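Local atomic coordinates of PbSGBP-B lipoprotein (Prevotella bryantii B14, PDB entry 6D2Y), a protein that probably binds polysaccharide at the cell surface as a lipoprotein of a polysaccharide utilization locus, and carries a bound magnesium ion. Residues A323-G335 against R371-L385. Numbering follows the deposited sequence.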
ATOM      1  N   ALA A 323      -1.912  24.386   7.550  1.00 52.11           N
ATOM      2  CA  ALA A 323      -1.004  24.553   6.421  1.00 48.98           C
ATOM      3  C   ALA A 323      -1.308  23.486   5.368  1.00 50.99           C
ATOM      4  O   ALA A 323      -0.454  22.696   4.972  1.00 55.24           O
ATOM      5  CB  ALA A 323       0.451  24.486   6.879  1.00 48.17           C
ATOM      6  N   GLY A 324      -2.552  23.475   4.898  1.00 49.82           N
ATOM      7  CA  GLY A 324      -2.982  22.445   3.974  1.00 45.91           C
ATOM      8  C   GLY A 324      -2.269  22.524   2.636  1.00 52.24           C
ATOM      9  O   GLY A 324      -1.811  23.581   2.201  1.00 46.59           O
ATOM     10  N   TRP A 325      -2.182  21.371   1.980  1.00 51.73           N
ATOM     11  CA  TRP A 325      -1.534  21.223   0.681  1.00 53.91           C
ATOM     12  C   TRP A 325      -2.622  20.977  -0.354  1.00 58.11           C
ATOM     13  O   TRP A 325      -3.206  19.889  -0.403  1.00 63.84           O
ATOM     14  CB  TRP A 325      -0.525  20.077   0.714  1.00 46.29           C
ATOM     15  CG  TRP A 325       0.091  19.754  -0.612  1.00 48.53           C
ATOM     16  CD1 TRP A 325       0.378  20.625  -1.621  1.00 43.82           C
ATOM     17  CD2 TRP A 325       0.502  18.460  -1.069  1.00 50.02           C
ATOM     18  NE1 TRP A 325       0.940  19.955  -2.682  1.00 48.53           N
ATOM     19  CE2 TRP A 325       1.028  18.624  -2.366  1.00 46.28           C
ATOM     20  CE3 TRP A 325       0.475  17.180  -0.508  1.00 49.26           C
ATOM     21  CZ2 TRP A 325       1.524  17.556  -3.112  1.00 43.83           C
ATOM     22  CZ3 TRP A 325       0.967  16.121  -1.250  1.00 52.33           C
ATOM     23  CH2 TRP A 325       1.485  16.316  -2.537  1.00 49.30           C
ATOM     24  N   GLY A 326      -2.895  21.985  -1.178  1.00 56.48           N
ATOM     25  CA  GLY A 326      -3.999  21.899  -2.112  1.00 57.89           C
ATOM     26  C   GLY A 326      -3.637  22.192  -3.552  1.00 56.66           C
ATOM     27  O   GLY A 326      -4.510  22.189  -4.425  1.00 57.95           O
ATOM     28  N   ALA A 327      -2.361  22.450  -3.825  1.00 51.45           N
ATOM     29  CA  ALA A 327      -1.940  22.708  -5.193  1.00 56.73           C
ATOM     30  C   ALA A 327      -0.505  22.241  -5.369  1.00 58.98           C
ATOM     31  O   ALA A 327       0.243  22.086  -4.402  1.00 57.89           O
ATOM     32  CB  ALA A 327      -2.070  24.191  -5.559  1.00 59.37           C
ATOM     33  N   GLY A 328      -0.131  22.017  -6.622  1.00 60.65           N
ATOM     34  CA  GLY A 328       1.223  21.647  -6.943  1.00 59.28           C
ATOM     35  C   GLY A 328       1.494  20.187  -6.687  1.00 59.74           C
ATOM     36  O   GLY A 328       1.752  19.760  -5.555  1.00 59.02           O
ATOM     37  N   PRO A 329       1.439  19.388  -7.746  1.00 62.33           N
ATOM     38  CA  PRO A 329       1.637  17.946  -7.590  1.00 63.08           C
ATOM     39  C   PRO A 329       3.063  17.626  -7.176  1.00 58.77           C
ATOM     40  O   PRO A 329       4.023  18.246  -7.641  1.00 58.71           O
ATOM     41  CB  PRO A 329       1.323  17.393  -8.983  1.00 63.31           C
ATOM     42  CG  PRO A 329       0.592  18.491  -9.703  1.00 61.09           C
ATOM     43  CD  PRO A 329       1.154  19.760  -9.141  1.00 56.87           C
HETATM   44  N   MSE A 330       3.230  16.599  -6.384  1.00 54.03           N
HETATM   45  CA  MSE A 330       4.499  16.200  -5.909  1.00 49.14           C
HETATM   46  C   MSE A 330       5.155  15.257  -6.817  1.00 51.12           C
HETATM   47  O   MSE A 330       4.818  14.118  -6.852  1.00 50.34           O
HETATM   48  CB  MSE A 330       4.317  15.511  -4.577  1.00 48.01           C
HETATM   49  CG  MSE A 330       5.623  15.183  -3.884  1.00 47.88           C
HETATM   50 SE   MSE A 330       5.621  14.167  -2.252  0.59 49.63          SE
HETATM   51  CE  MSE A 330       4.936  15.440  -1.033  1.00 56.02           C
ATOM     52  N   GLN A 331       6.151  15.711  -7.519  1.00 50.70           N
ATOM     53  CA  GLN A 331       6.895  14.874  -8.450  1.00 54.00           C
ATOM     54  C   GLN A 331       8.113  14.316  -7.725  1.00 50.79           C
ATOM     55  O   GLN A 331       8.967  15.078  -7.257  1.00 52.29           O
ATOM     56  CB  GLN A 331       7.300  15.661  -9.697  1.00 55.50           C
ATOM     57  CG  GLN A 331       6.130  16.408 -10.325  1.00 60.67           C
ATOM     58  CD  GLN A 331       6.335  16.732 -11.793  1.00 62.78           C
ATOM     59  OE1 GLN A 331       7.171  16.128 -12.466  1.00 63.02           O
ATOM     60  NE2 GLN A 331       5.555  17.681 -12.302  1.00 61.90           N
ATOM     61  N   ILE A 332       8.173  12.996  -7.606  1.00 50.16           N
ATOM     62  CA  ILE A 332       9.288  12.306  -6.969  1.00 52.67           C
ATOM     63  C   ILE A 332      10.111  11.672  -8.082  1.00 55.21           C
ATOM     64  O   ILE A 332       9.676  10.701  -8.711  1.00 52.43           O
ATOM     65  CB  ILE A 332       8.797  11.266  -5.954  1.00 47.50           C
ATOM     66  CG1 ILE A 332       7.817  11.914  -4.972  1.00 44.71           C
ATOM     67  CG2 ILE A 332       9.966  10.645  -5.212  1.00 49.58           C
ATOM     68  CD1 ILE A 332       6.993  10.924  -4.181  1.00 43.95           C
ATOM     69  N   ILE A 333      11.298  12.219  -8.339  1.00 58.59           N
ATOM     70  CA  ILE A 333      12.094  11.858  -9.509  1.00 54.77           C
ATOM     71  C   ILE A 333      13.393  11.209  -9.050  1.00 51.83           C
ATOM     72  O   ILE A 333      14.201  11.842  -8.359  1.00 46.19           O
ATOM     73  CB  ILE A 333      12.394  13.076 -10.400  1.00 50.43           C
ATOM     74  CG1 ILE A 333      11.167  13.984 -10.528  1.00 49.25           C
ATOM     75  CG2 ILE A 333      12.859  12.627 -11.774  1.00 52.09           C
ATOM     76  CD1 ILE A 333      11.275  15.263  -9.722  1.00 51.77           C
ATOM     77  N   PHE A 334      13.597   9.956  -9.447  1.00 49.81           N
ATOM     78  CA  PHE A 334      14.880   9.288  -9.303  1.00 49.54           C
ATOM     79  C   PHE A 334      15.724   9.542 -10.545  1.00 56.09           C
ATOM     80  O   PHE A 334      15.201   9.693 -11.651  1.00 61.18           O
ATOM     81  CB  PHE A 334      14.700   7.784  -9.095  1.00 50.54           C
ATOM     82  CG  PHE A 334      14.397   7.396  -7.674  1.00 53.60           C
ATOM     83  CD1 PHE A 334      15.401   7.377  -6.722  1.00 50.67           C
ATOM     84  CD2 PHE A 334      13.114   7.030  -7.297  1.00 48.01           C
ATOM     85  CE1 PHE A 334      15.132   7.014  -5.417  1.00 45.01           C
ATOM     86  CE2 PHE A 334      12.839   6.665  -5.993  1.00 49.19           C
ATOM     87  CZ  PHE A 334      13.848   6.659  -5.051  1.00 44.41           C
ATOM     88  N   GLY A 335      17.034   9.587 -10.354  1.00 53.93           N
ATOM     89  CA  GLY A 335      17.931   9.904 -11.452  1.00 50.60           C
ATOM     90  C   GLY A 335      19.242   9.164 -11.341  1.00 56.08           C
ATOM     91  O   GLY A 335      19.712   8.851 -10.242  1.00 58.59           O
ATOM     92  N   ARG A 371       8.619   9.439 -13.611  1.00 59.81           N
ATOM     93  CA  ARG A 371       8.672   9.837 -12.213  1.00 58.98           C
ATOM     94  C   ARG A 371       7.273   9.732 -11.629  1.00 60.53           C
ATOM     95  O   ARG A 371       6.275   9.826 -12.349  1.00 66.46           O
ATOM     96  CB  ARG A 371       9.233  11.257 -12.044  1.00 49.66           C
ATOM     97  CG  ARG A 371       8.200  12.373 -12.080  1.00 48.48           C
ATOM     98  CD  ARG A 371       7.685  12.630 -13.490  1.00 54.08           C
ATOM     99  NE  ARG A 371       8.764  12.713 -14.472  1.00 58.04           N
ATOM    100  CZ  ARG A 371       9.461  13.816 -14.726  1.00 60.17           C
ATOM    101  NH1 ARG A 371       9.199  14.936 -14.066  1.00 54.20           N
ATOM    102  NH2 ARG A 371      10.424  13.799 -15.638  1.00 55.93           N
ATOM    103  N   ALA A 372       7.210   9.518 -10.319  1.00 58.84           N
ATOM    104  CA  ALA A 372       5.931   9.432  -9.630  1.00 60.39           C
ATOM    105  C   ALA A 372       5.414  10.826  -9.307  1.00 59.15           C
ATOM    106  O   ALA A 372       6.183  11.723  -8.950  1.00 57.69           O
ATOM    107  CB  ALA A 372       6.063   8.613  -8.349  1.00 52.04           C
ATOM    108  N   ILE A 373       4.105  11.007  -9.444  1.00 62.03           N
ATOM    109  CA  ILE A 373       3.449  12.278  -9.162  1.00 67.01           C
ATOM    110  C   ILE A 373       2.334  12.014  -8.157  1.00 61.84           C
ATOM    111  O   ILE A 373       1.309  11.408  -8.498  1.00 63.56           O
ATOM    112  CB  ILE A 373       2.913  12.948 -10.434  1.00 63.60           C
ATOM    113  CG1 ILE A 373       3.949  12.858 -11.558  1.00 61.84           C
ATOM    114  CG2 ILE A 373       2.558  14.394 -10.153  1.00 57.28           C
ATOM    115  CD1 ILE A 373       3.692  13.800 -12.722  1.00 57.07           C
ATOM    116  N   TYR A 374       2.535  12.466  -6.921  1.00 60.78           N
ATOM    117  CA  TYR A 374       1.604  12.237  -5.825  1.00 57.72           C
ATOM    118  C   TYR A 374       0.782  13.498  -5.586  1.00 56.91           C
ATOM    119  O   TYR A 374       1.342  14.588  -5.422  1.00 55.12           O
ATOM    120  CB  TYR A 374       2.361  11.844  -4.556  1.00 57.58           C
ATOM    121  CG  TYR A 374       1.495  11.580  -3.340  1.00 57.26           C
ATOM    122  CD1 TYR A 374       0.469  10.649  -3.375  1.00 60.08           C
ATOM    123  CD2 TYR A 374       1.718  12.256  -2.151  1.00 58.11           C
ATOM    124  CE1 TYR A 374      -0.315  10.407  -2.258  1.00 60.94           C
ATOM    125  CE2 TYR A 374       0.949  12.021  -1.031  1.00 58.01           C
ATOM    126  CZ  TYR A 374      -0.068  11.099  -1.089  1.00 59.73           C
ATOM    127  OH  TYR A 374      -0.837  10.870   0.028  1.00 64.09           O
HETATM  128  N   MSE A 375      -0.537  13.348  -5.571  1.00 57.21           N
HETATM  129  CA  MSE A 375      -1.412  14.503  -5.420  1.00 53.98           C
HETATM  130  C   MSE A 375      -2.721  14.137  -4.723  1.00 57.53           C
HETATM  131  O   MSE A 375      -3.772  14.090  -5.364  1.00 61.99           O
HETATM  132  CB  MSE A 375      -1.740  15.127  -6.782  1.00 61.33           C
HETATM  133  CG  MSE A 375      -2.082  14.124  -7.892  1.00 71.28           C
HETATM  134 SE   MSE A 375      -1.685  14.737  -9.694  0.63 72.40          SE
HETATM  135  CE  MSE A 375      -2.493  16.491  -9.550  1.00 58.73           C
ATOM    136  N   PRO A 376      -2.677  13.892  -3.411  1.00 50.76           N
ATOM    137  CA  PRO A 376      -3.914  13.549  -2.691  1.00 50.32           C
ATOM    138  C   PRO A 376      -4.898  14.702  -2.597  1.00 64.23           C
ATOM    139  O   PRO A 376      -6.061  14.471  -2.241  1.00 66.87           O
ATOM    140  CB  PRO A 376      -3.410  13.133  -1.306  1.00 45.08           C
ATOM    141  CG  PRO A 376      -2.142  13.895  -1.135  1.00 43.70           C
ATOM    142  CD  PRO A 376      -1.518  13.985  -2.507  1.00 45.85           C
ATOM    143  N   TRP A 377      -4.473  15.930  -2.901  1.00 67.34           N
ATOM    144  CA  TRP A 377      -5.388  17.062  -2.919  1.00 61.71           C
ATOM    145  C   TRP A 377      -6.311  17.052  -4.130  1.00 65.70           C
ATOM    146  O   TRP A 377      -7.264  17.839  -4.168  1.00 71.42           O
ATOM    147  CB  TRP A 377      -4.600  18.374  -2.873  1.00 59.09           C
ATOM    148  CG  TRP A 377      -3.516  18.489  -3.903  1.00 57.18           C
ATOM    149  CD1 TRP A 377      -2.191  18.202  -3.734  1.00 62.65           C
ATOM    150  CD2 TRP A 377      -3.660  18.939  -5.255  1.00 58.05           C
ATOM    151  NE1 TRP A 377      -1.503  18.438  -4.901  1.00 58.52           N
ATOM    152  CE2 TRP A 377      -2.382  18.892  -5.850  1.00 59.73           C
ATOM    153  CE3 TRP A 377      -4.746  19.374  -6.023  1.00 56.69           C
ATOM    154  CZ2 TRP A 377      -2.160  19.263  -7.175  1.00 59.68           C
ATOM    155  CZ3 TRP A 377      -4.523  19.742  -7.338  1.00 59.12           C
ATOM    156  CH2 TRP A 377      -3.242  19.684  -7.901  1.00 62.23           C
ATOM    157  N   TYR A 378      -6.057  16.188  -5.110  1.00 68.49           N
ATOM    158  CA  TYR A 378      -6.887  16.063  -6.306  1.00 72.29           C
ATOM    159  C   TYR A 378      -7.704  14.781  -6.174  1.00 81.32           C
ATOM    160  O   TYR A 378      -7.190  13.679  -6.392  1.00 83.51           O
ATOM    161  CB  TYR A 378      -6.028  16.054  -7.566  1.00 67.17           C
ATOM    162  CG  TYR A 378      -6.820  16.249  -8.835  1.00 67.88           C
ATOM    163  CD1 TYR A 378      -6.830  15.276  -9.827  1.00 72.32           C
ATOM    164  CD2 TYR A 378      -7.558  17.406  -9.045  1.00 60.18           C
ATOM    165  CE1 TYR A 378      -7.554  15.450 -10.989  1.00 74.63           C
ATOM    166  CE2 TYR A 378      -8.285  17.590 -10.203  1.00 68.32           C
ATOM    167  CZ  TYR A 378      -8.281  16.608 -11.173  1.00 74.30           C
ATOM    168  OH  TYR A 378      -9.005  16.789 -12.329  1.00 77.43           O
ATOM    169  N   SER A 379      -8.978  14.932  -5.818  1.00 82.13           N
ATOM    170  CA  SER A 379      -9.872  13.806  -5.567  1.00 88.33           C
ATOM    171  C   SER A 379     -11.108  13.972  -6.436  1.00 92.27           C
ATOM    172  O   SER A 379     -11.905  14.891  -6.217  1.00 96.50           O
ATOM    173  CB  SER A 379     -10.257  13.729  -4.091  1.00 91.86           C
ATOM    174  OG  SER A 379     -11.466  14.430  -3.848  1.00100.57           O
ATOM    175  N   ASN A 380     -11.268  13.077  -7.409  1.00 93.21           N
ATOM    176  CA  ASN A 380     -12.439  13.052  -8.278  1.00101.68           C
ATOM    177  C   ASN A 380     -12.599  14.418  -8.959  1.00104.64           C
ATOM    178  O   ASN A 380     -13.407  15.263  -8.575  1.00108.52           O
ATOM    179  CB  ASN A 380     -13.671  12.621  -7.460  1.00107.21           C
ATOM    180  CG  ASN A 380     -15.003  12.951  -8.131  1.00118.51           C
ATOM    181  OD1 ASN A 380     -15.077  13.153  -9.346  1.00124.76           O
ATOM    182  ND2 ASN A 380     -16.064  13.012  -7.331  1.00120.63           N
ATOM    183  N   SER A 381     -11.730  14.629  -9.948  1.00 99.13           N
ATOM    184  CA  SER A 381     -11.745  15.766 -10.866  1.00 94.57           C
ATOM    185  C   SER A 381     -11.813  17.122 -10.167  1.00 87.35           C
ATOM    186  O   SER A 381     -12.049  18.141 -10.829  1.00 85.79           O
ATOM    187  CB  SER A 381     -12.899  15.646 -11.868  1.00100.88           C
ATOM    188  OG  SER A 381     -12.490  14.971 -13.044  1.00104.61           O
ATOM    189  N   SER A 382     -11.609  17.171  -8.853  1.00 84.94           N
ATOM    190  CA  SER A 382     -11.711  18.410  -8.099  1.00 83.96           C
ATOM    191  C   SER A 382     -10.563  18.491  -7.104  1.00 81.79           C
ATOM    192  O   SER A 382     -10.124  17.477  -6.554  1.00 82.32           O
ATOM    193  CB  SER A 382     -13.054  18.518  -7.363  1.00 81.62           C
ATOM    194  OG  SER A 382     -12.920  19.240  -6.151  1.00 78.34           O
ATOM    195  N   ALA A 383     -10.085  19.709  -6.879  1.00 78.41           N
ATOM    196  CA  ALA A 383      -8.959  19.971  -5.996  1.00 71.55           C
ATOM    197  C   ALA A 383      -9.448  20.585  -4.692  1.00 66.64           C
ATOM    198  O   ALA A 383     -10.300  21.479  -4.695  1.00 68.18           O
ATOM    199  CB  ALA A 383      -7.948  20.903  -6.666  1.00 71.49           C
ATOM    200  N   SER A 384      -8.896  20.102  -3.581  1.00 62.50           N
ATOM    201  CA  SER A 384      -9.238  20.592  -2.253  1.00 69.92           C
ATOM    202  C   SER A 384      -7.980  20.629  -1.398  1.00 70.88           C
ATOM    203  O   SER A 384      -6.987  19.963  -1.692  1.00 68.87           O
ATOM    204  CB  SER A 384     -10.307  19.715  -1.583  1.00 67.37           C
ATOM    205  OG  SER A 384      -9.856  18.379  -1.441  1.00 76.72           O
ATOM    206  N   LEU A 385      -8.031  21.421  -0.329  1.00 72.71           N
ATOM    207  CA  LEU A 385      -6.920  21.495   0.615  1.00 70.47           C
ATOM    208  C   LEU A 385      -6.793  20.171   1.353  1.00 64.91           C
ATOM    209  O   LEU A 385      -7.686  19.789   2.116  1.00 61.21           O
ATOM    210  CB  LEU A 385      -7.125  22.645   1.597  1.00 70.25           C
ATOM    211  CG  LEU A 385      -6.805  24.053   1.103  1.00 67.41           C
ATOM    212  CD1 LEU A 385      -7.147  25.090   2.163  1.00 61.30           C
ATOM    213  CD2 LEU A 385      -5.344  24.155   0.707  1.00 58.83           C
TER
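At the edge of a four-stranded antiparallel sheet in the β-sandwich of the C-terminal domain, assigned to a xyloglucan-binding family, the outer strand 372-374 pairs with strand 330-335. M330 and Y374 form a hydrogen-bonded pair, with Y374 N to M330 O at 2.8 Å, and I332 with A372 forms the next. All four side chains lie on the face turned to strands 311-318 and 393-398: I332 and A372 bring apolar groups against I397, M330 lies on M317, and Y374 on V395 and I397. On the other face, the extended side chain of Q331 carries its amide to R371: OE1 accepts from NH1 at 2.8 Å, almost in the guanidinium plane, while I429 O holds Q331 NE2 and the backbone O of F363 and W369 bind R371 NH2 and NE. W377, inside the type I turn from M375 to Y378, has CG between backbone N and carbonyl carbon (chi1 52°), which lays one indole face against G326 and A327, with A327 CA in a CH-pi contact. Lacking a side chain, G326 leaves room for L385 CD2. The edge of W377 points at the face of W325, a T-shaped pair with planes at 66°. W325 NE1 donates to G328 O at 3.0 Å, close to the indole plane, and more weakly to A327 O.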